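TbpB (Actinobacillus pleuropneumoniae, PDB 3HOL) probably captures host transferrin at the bacterial surface, as the lipoprotein part of the transferrin receptor used for iron acquisition. Local coordinates at residues A[175-180]-A[236-241]; A[198-201]-A[206-209]. All coordinates share one frame; numbering follows the deposited sequence.

Interaction 1 (A[175-180]-A[236-241]); sequences FEVDFA and GGFYGP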
loop_
_atom_site.group_PDB
_atom_site.type_symbol
_atom_site.label_atom_id
_atom_site.label_comp_id
_atom_site.label_asym_id
_atom_site.label_seq_id
_atom_site.Cartn_x
_atom_site.Cartn_y
_atom_site.Cartn_z
ATOM N N PHE A 175 -2.005 16.129 -13.379
ATOM C CA PHE A 175 -2.269 14.770 -13.842
ATOM C C PHE A 175 -3.768 14.583 -14.030
ATOM O O PHE A 175 -4.547 15.101 -13.240
ATOM C CB PHE A 175 -1.773 13.733 -12.809
ATOM C CG PHE A 175 -0.319 13.918 -12.410
ATOM C CD1 PHE A 175 0.707 13.308 -13.146
ATOM C CD2 PHE A 175 0.009 14.711 -11.305
ATOM C CE1 PHE A 175 2.078 13.520 -12.788
ATOM C CE2 PHE A 175 1.368 14.917 -10.909
ATOM C CZ PHE A 175 2.392 14.324 -11.642
ATOM N N GLU A 176 -4.175 13.870 -15.078
ATOM C CA GLU A 176 -5.599 13.577 -15.238
ATOM C C GLU A 176 -5.789 12.087 -15.131
ATOM O O GLU A 176 -5.207 11.331 -15.891
ATOM C CB GLU A 176 -6.101 14.091 -16.604
ATOM C CG GLU A 176 -7.544 13.749 -16.866
ATOM C CD GLU A 176 -7.935 14.008 -18.335
ATOM O OE1 GLU A 176 -8.260 15.164 -18.623
ATOM O OE2 GLU A 176 -7.876 13.079 -19.189
ATOM N N VAL A 177 -6.603 11.650 -14.173
ATOM C CA VAL A 177 -6.783 10.218 -13.939
ATOM C C VAL A 177 -8.206 9.817 -14.353
ATOM O O VAL A 177 -9.199 10.357 -13.839
ATOM C CB VAL A 177 -6.501 9.798 -12.470
ATOM C CG1 VAL A 177 -6.698 8.255 -12.287
ATOM C CG2 VAL A 177 -5.040 10.208 -12.076
ATOM N N ASP A 178 -8.275 8.846 -15.263
ATOM C CA ASP A 178 -9.552 8.233 -15.622
ATOM C C ASP A 178 -9.645 6.929 -14.855
ATOM O O ASP A 178 -9.022 5.935 -15.239
ATOM C CB ASP A 178 -9.638 8.011 -17.140
ATOM C CG ASP A 178 -11.053 7.531 -17.599
ATOM O OD1 ASP A 178 -11.813 6.965 -16.791
ATOM O OD2 ASP A 178 -11.386 7.731 -18.789
ATOM N N PHE A 179 -10.369 6.939 -13.729
ATOM C CA PHE A 179 -10.439 5.739 -12.909
ATOM C C PHE A 179 -11.222 4.594 -13.590
ATOM O O PHE A 179 -11.001 3.405 -13.286
ATOM C CB PHE A 179 -10.982 6.072 -11.499
ATOM C CG PHE A 179 -9.959 6.818 -10.626
ATOM C CD1 PHE A 179 -9.972 8.219 -10.539
ATOM C CD2 PHE A 179 -8.969 6.116 -9.938
ATOM C CE1 PHE A 179 -9.003 8.915 -9.726
ATOM C CE2 PHE A 179 -8.007 6.771 -9.137
ATOM C CZ PHE A 179 -8.001 8.177 -9.051
ATOM N N ALA A 180 -12.097 4.964 -14.531
ATOM C CA ALA A 180 -12.865 3.961 -15.268
ATOM C C ALA A 180 -11.959 3.115 -16.131
ATOM O O ALA A 180 -12.193 1.908 -16.239
ATOM C CB ALA A 180 -14.021 4.612 -16.127
ATOM N N GLY A 236 4.366 5.499 -8.746
ATOM C CA GLY A 236 3.901 6.237 -7.562
ATOM C C GLY A 236 2.660 5.612 -6.984
ATOM O O GLY A 236 2.323 4.516 -7.364
ATOM N N GLY A 237 1.998 6.317 -6.065
ATOM C CA GLY A 237 0.826 5.773 -5.412
ATOM C C GLY A 237 -0.225 6.830 -5.140
ATOM O O GLY A 237 0.073 8.049 -5.156
ATOM N N PHE A 238 -1.448 6.345 -4.924
ATOM C CA PHE A 238 -2.518 7.145 -4.388
ATOM C C PHE A 238 -2.540 6.979 -2.909
ATOM O O PHE A 238 -2.408 5.880 -2.410
ATOM C CB PHE A 238 -3.850 6.699 -4.993
ATOM C CG PHE A 238 -3.923 6.941 -6.479
ATOM C CD1 PHE A 238 -4.107 8.254 -6.966
ATOM C CD2 PHE A 238 -3.782 5.883 -7.376
ATOM C CE1 PHE A 238 -4.189 8.504 -8.329
ATOM C CE2 PHE A 238 -3.834 6.124 -8.766
ATOM C CZ PHE A 238 -4.056 7.464 -9.232
ATOM N N TYR A 239 -2.690 8.097 -2.214
ATOM C CA TYR A 239 -2.661 8.109 -0.757
ATOM C C TYR A 239 -3.888 8.886 -0.235
ATOM O O TYR A 239 -4.488 9.681 -0.952
ATOM C CB TYR A 239 -1.398 8.803 -0.276
ATOM C CG TYR A 239 -0.082 8.143 -0.673
ATOM C CD1 TYR A 239 0.582 7.303 0.214
ATOM C CD2 TYR A 239 0.520 8.417 -1.906
ATOM C CE1 TYR A 239 1.812 6.720 -0.112
ATOM C CE2 TYR A 239 1.766 7.834 -2.259
ATOM C CZ TYR A 239 2.409 6.992 -1.335
ATOM O OH TYR A 239 3.634 6.402 -1.619
ATOM N N GLY A 240 -4.222 8.715 1.034
ATOM C CA GLY A 240 -5.564 9.098 1.490
ATOM C C GLY A 240 -6.475 7.902 1.312
ATOM O O GLY A 240 -6.349 7.165 0.317
ATOM N N PRO A 241 -7.427 7.699 2.248
ATOM C CA PRO A 241 -8.241 6.484 2.172
ATOM C C PRO A 241 -8.986 6.305 0.852
ATOM O O PRO A 241 -9.247 5.184 0.485
ATOM C CB PRO A 241 -9.284 6.671 3.298
ATOM C CG PRO A 241 -8.620 7.638 4.269
ATOM C CD PRO A 241 -7.659 8.481 3.489
#
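V177 and F179 both come up against the far end of the F238 ring, and these three buried side chains make the whole contact. The backbones stay well apart, with the nearest CA atoms, those of V177 and F238, 10.9 Å from each other, and no hydrogen bond crosses between 175-180 and 236-241. F238 is turned with CG anti to its carbonyl carbon (chi1 -65°), and its CZ leads toward both partners, which lie side by side and touch each other. V177 CG2 meets F238 CZ at 4.1 Å, at the ring edge and near its plane, and CG1 comes just as close. F179 arrives over one face instead: its CZ is 3.9 Å from F238 CE1, and its CE2 lies offset toward the rim. The two phenyl planes are inclined at 51° with centroids 5.4 Å apart, an oblique aromatic pair. Within 175-180, V177 CG1 packs over the centre of the F179 ring, 3.4 Å from its plane. The packed side is therefore entirely apolar. The opposite side of 175-180 is much looser. E176 and D178 are partly exposed and touch nothing of 236-241. Where the strand gives way to a turn, D178 OD1 takes a weak hydrogen bond from A180 N (3.0 Å), and A180 itself is exposed. On the other segment the solvent end is P241, beyond the last strand residue Y239. In the fold, the contact spans the interior of the N-lobe beta barrel, between the non-adjacent strands 171-178 and 231-239. M184 of strand 183-190 and I202 of strand 193-203 pack against V177 and F238, while Y122 of strand 119-133 lies against V177 and F179.

Interaction 2 (A[198-201]-A[206-209]); sequences VNAD and RFTG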
loop_
_atom_site.group_PDB
_atom_site.type_symbol
_atom_site.label_atom_id
_atom_site.label_comp_id
_atom_site.label_asym_id
_atom_site.label_seq_id
_atom_site.Cartn_x
_atom_site.Cartn_y
_atom_site.Cartn_z
ATOM N N VAL A 198 3.556 12.551 -19.078
ATOM C CA VAL A 198 3.579 11.284 -18.373
ATOM C C VAL A 198 2.350 10.390 -18.749
ATOM O O VAL A 198 1.293 10.889 -19.153
ATOM C CB VAL A 198 3.617 11.472 -16.826
ATOM C CG1 VAL A 198 4.854 12.286 -16.348
ATOM C CG2 VAL A 198 2.401 12.116 -16.345
ATOM N N ASN A 199 2.543 9.088 -18.638
ATOM C CA ASN A 199 1.511 8.096 -18.945
ATOM C C ASN A 199 1.720 6.974 -17.976
ATOM O O ASN A 199 2.868 6.555 -17.768
ATOM C CB ASN A 199 1.689 7.561 -20.357
ATOM C CG ASN A 199 1.298 8.565 -21.388
ATOM O OD1 ASN A 199 0.135 8.611 -21.814
ATOM N ND2 ASN A 199 2.237 9.435 -21.767
ATOM N N ALA A 200 0.640 6.523 -17.329
ATOM C CA ALA A 200 0.764 5.398 -16.445
ATOM C C ALA A 200 -0.527 4.600 -16.358
ATOM O O ALA A 200 -1.627 5.112 -16.667
ATOM C CB ALA A 200 1.227 5.844 -15.008
ATOM N N ASP A 201 -0.388 3.364 -15.915
ATOM C CA ASP A 201 -1.523 2.507 -15.598
ATOM C C ASP A 201 -1.609 2.220 -14.101
ATOM O O ASP A 201 -0.593 1.995 -13.430
ATOM C CB ASP A 201 -1.357 1.170 -16.323
ATOM C CG ASP A 201 -1.388 1.335 -17.835
ATOM O OD1 ASP A 201 -2.480 1.362 -18.413
ATOM O OD2 ASP A 201 -0.316 1.479 -18.421
ATOM N N ARG A 206 -1.340 1.772 -6.823
ATOM C CA ARG A 206 -0.112 2.321 -7.412
ATOM C C ARG A 206 -0.293 2.580 -8.905
ATOM O O ARG A 206 -1.256 2.105 -9.528
ATOM C CB ARG A 206 1.096 1.375 -7.179
ATOM C CG ARG A 206 1.306 0.936 -5.727
ATOM C CD ARG A 206 1.582 2.110 -4.816
ATOM N NE ARG A 206 2.930 2.626 -4.993
ATOM C CZ ARG A 206 3.520 3.460 -4.137
ATOM N NH1 ARG A 206 2.872 3.867 -3.052
ATOM N NH2 ARG A 206 4.764 3.900 -4.359
ATOM N N PHE A 207 0.586 3.404 -9.471
ATOM C CA PHE A 207 0.611 3.553 -10.914
ATOM C C PHE A 207 2.039 3.345 -11.404
ATOM O O PHE A 207 3.010 3.704 -10.699
ATOM C CB PHE A 207 0.007 4.898 -11.373
ATOM C CG PHE A 207 0.459 6.065 -10.550
ATOM C CD1 PHE A 207 1.611 6.754 -10.875
ATOM C CD2 PHE A 207 -0.222 6.421 -9.374
ATOM C CE1 PHE A 207 2.072 7.826 -10.065
ATOM C CE2 PHE A 207 0.207 7.474 -8.597
ATOM C CZ PHE A 207 1.376 8.188 -8.955
ATOM N N THR A 208 2.168 2.751 -12.608
ATOM C CA THR A 208 3.478 2.551 -13.251
ATOM C C THR A 208 3.432 2.966 -14.707
ATOM O O THR A 208 2.410 2.757 -15.424
ATOM C CB THR A 208 3.928 1.063 -13.202
ATOM O OG1 THR A 208 2.903 0.253 -13.774
ATOM C CG2 THR A 208 4.121 0.591 -11.769
ATOM N N GLY A 209 4.526 3.550 -15.190
ATOM C CA GLY A 209 4.508 4.023 -16.554
ATOM C C GLY A 209 5.787 4.703 -16.977
ATOM O O GLY A 209 6.873 4.266 -16.582
HETATM O O HOH W 1 2.107 1.678 -18.000
#
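D201 and T208 face each other as an antiparallel hydrogen-bonded pair. D201 N donates to T208 O at 2.9 Å. T208 N returns a bond to D201 O at 3.0 Å, and both are fairly straight. One step along, A200 and G209 form the non-hydrogen-bonded pair, drawn in to 4.0 Å between their CA atoms. G209 has no side chain, and its CA comes to 3.3 Å from N199 O in a CA-H...O contact. F207 CA makes a similar contact with D201 O at the other end. Beside the backbone ladder, A200 CB sits 3.9 Å from F207 CB, the apolar touch on the inner face. The F207 ring then leads away from A200, CG lying between the backbone N and the carbonyl carbon (chi1 44°).

On the D201/T208 face a water adds a second link. It donates at 2.8 Å to T208 O, which thereby accepts two bonds; its approach to D201 OD2 is unusually short, so that bond is less certain. The other carboxylate oxygen, D201 OD1, is held by a salt bridge to K183. Beyond F207, M184 and L234 pack against its side chain, and F238 meets its ring edge-to-face. The R206 side chain leads away from 198-201 and is anchored by a salt bridge from NH2 to E235 and a hydrogen bond between NH1 and Y239 OH.

The pairing is strongly twisted: the N-to-C directions of the two short segments make an angle of 126°, well off the 180° of flat antiparallel strands. They belong to the arms of a tight beta hairpin, 193-203 and 206-213, in the N-lobe barrel wall; strand 183-190 flanks the first arm, bonded through A200 to M184, and strand 231-239 flanks the second, bonded through G209 to L234.

Overall arrangement
Coming from the N terminus, past strand 119-133, the chain reaches 175-180, passes through strand 183-190, and then closes a short loop at interaction 2, where 198-201 turns back on 206-209. Only afterwards does it reach 236-241, which closes the longer loop of interaction 1; the hairpin therefore lies wholly within that excursion and the two closures nest without crossing. Interaction 2 fastens neighbouring strands of the N-lobe barrel wall, whereas interaction 1 ties strands 171-178 and 231-239 together through the interior. Their centres are about 10 Å apart, and they join directly where G236 O probably accepts a hydrogen bond from F207 N, at 2.9 Å.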